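Local atomic coordinates of fructose-1,6-bisphosphatase/inositol-1-monophosphatase (PDB entry 2P3N), a protein that hydrolyses inositol-1-phosphate, fructose 1,6-bisphosphate and several other phosphate monoesters with the help of magnesium. Residues I37-E40 and I41-E44. Numbering follows the deposited sequence.
Sequences IVTE and IDRE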
loop_
_atom_site.group_PDB
_atom_site.type_symbol
_atom_site.label_atom_id
_atom_site.label_comp_id
_atom_site.label_asym_id
_atom_site.label_seq_id
_atom_site.Cartn_x
_atom_site.Cartn_y
_atom_site.Cartn_z
ATOM N N ILE A 37 15.060 23.792 -6.494
ATOM C CA ILE A 37 15.165 23.109 -7.777
ATOM C C ILE A 37 13.836 22.695 -8.411
ATOM O O ILE A 37 12.773 22.730 -7.788
ATOM C CB ILE A 37 16.018 21.836 -7.643
ATOM C CG1 ILE A 37 15.373 20.908 -6.606
ATOM C CG2 ILE A 37 17.441 22.194 -7.250
ATOM C CD1 ILE A 37 15.912 19.493 -6.607
ATOM N N VAL A 38 13.924 22.293 -9.669
ATOM C CA VAL A 38 12.770 21.839 -10.414
ATOM C C VAL A 38 13.305 20.781 -11.374
ATOM O O VAL A 38 14.506 20.776 -11.703
ATOM C CB VAL A 38 12.100 23.003 -11.211
ATOM C CG1 VAL A 38 13.083 23.586 -12.230
ATOM C CG2 VAL A 38 10.835 22.507 -11.910
ATOM N N THR A 39 12.428 19.874 -11.802
ATOM C CA THR A 39 12.818 18.826 -12.732
ATOM C C THR A 39 11.853 18.807 -13.905
ATOM O O THR A 39 10.882 19.563 -13.935
ATOM C CB THR A 39 12.824 17.431 -12.047
ATOM O OG1 THR A 39 11.478 16.983 -11.818
ATOM C CG2 THR A 39 13.552 17.507 -10.723
ATOM N N GLU A 40 12.136 17.943 -14.872
ATOM C CA GLU A 40 11.290 17.808 -16.042
ATOM C C GLU A 40 9.993 17.086 -15.667
ATOM O O GLU A 40 8.990 17.181 -16.385
ATOM C CB GLU A 40 12.023 17.025 -17.138
ATOM C CG GLU A 40 11.281 16.969 -18.475
ATOM C CD GLU A 40 11.118 18.346 -19.123
ATOM O OE1 GLU A 40 10.261 18.492 -20.030
ATOM O OE2 GLU A 40 11.853 19.280 -18.725
ATOM N N ILE A 41 10.006 16.369 -14.543
ATOM C CA ILE A 41 8.804 15.656 -14.112
ATOM C C ILE A 41 7.842 16.617 -13.410
ATOM O O ILE A 41 6.632 16.388 -13.401
ATOM C CB ILE A 41 9.144 14.468 -13.191
ATOM C CG1 ILE A 41 10.050 13.485 -13.928
ATOM C CG2 ILE A 41 7.882 13.706 -12.842
ATOM C CD1 ILE A 41 11.379 14.047 -14.327
ATOM N N ASP A 42 8.378 17.691 -12.826
ATOM C CA ASP A 42 7.537 18.701 -12.180
ATOM C C ASP A 42 6.638 19.250 -13.297
ATOM O O ASP A 42 5.422 19.386 -13.133
ATOM C CB ASP A 42 8.385 19.855 -11.617
ATOM C CG ASP A 42 9.201 19.462 -10.376
ATOM O OD1 ASP A 42 8.864 19.916 -9.258
ATOM O OD2 ASP A 42 10.183 18.706 -10.513
ATOM N N ARG A 43 7.262 19.543 -14.441
ATOM C CA ARG A 43 6.576 20.090 -15.619
ATOM C C ARG A 43 5.629 19.112 -16.293
ATOM O O ARG A 43 4.534 19.470 -16.704
ATOM C CB ARG A 43 7.587 20.540 -16.671
ATOM C CG ARG A 43 8.545 21.617 -16.243
ATOM C CD ARG A 43 9.422 22.000 -17.430
ATOM N NE ARG A 43 10.479 22.942 -17.069
ATOM C CZ ARG A 43 11.586 22.610 -16.418
ATOM N NH1 ARG A 43 11.788 21.348 -16.058
ATOM N NH2 ARG A 43 12.486 23.538 -16.118
ATOM N N GLU A 44 6.078 17.881 -16.446
ATOM C CA GLU A 44 5.266 16.864 -17.078
ATOM C C GLU A 44 4.027 16.621 -16.222
ATOM O O GLU A 44 2.929 16.431 -16.743
ATOM C CB GLU A 44 6.108 15.599 -17.228
ATOM C CG GLU A 44 5.382 14.390 -17.748
ATOM C CD GLU A 44 6.339 13.271 -18.099
ATOM O OE1 GLU A 44 7.389 13.148 -17.432
ATOM O OE2 GLU A 44 6.035 12.513 -19.039
#
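Asp-42 OD2 takes two hydrogen bonds from Thr-39 where the strand at residues 37-38 runs into the helix that follows. The Thr-39 hydroxyl gives its hydrogen to Asp-42, OG1 to OD2 at 2.5 Å, meeting that oxygen nearly along its C-O axis. Thr-39 N reaches the same OD2 at 2.8 Å, but from above the carboxylate plane. With OG1 set between its own N and carbonyl carbon (chi1 73°), the threonine also accepts from Ile-41 N, 3.2 Å from OG1. Thr-39, the N-cap of helix 40-56, and Asp-42 form a capping box, which sits beside the metal site: the Asp-42 side chain lies about 4 Å at its nearest from the bound magnesium ion, and its OD1 is hydrogen-bonded to OG1 of Thr-84, which probably takes part in substrate binding, as in relatives. Replacing Asp-42 by an alanine removes the carboxylate, and would probably leave Thr-39 N and OG1 without their shared acceptor and Thr-84 without its partner. Val-38 packs against the buried side, its CG2 3.6 Å from Asp-42 CB. Toward the partly exposed side the fit slackens. The extended Arg-43 chain crosses Val-38 at about a right angle, and Glu-40 OE2 stands 3.4 Å from Arg-43 NH1, well out of the guanidinium plane, a pairing of charges alone; the stronger partner of Arg-43 is Glu-29, which salt-bridges NH2.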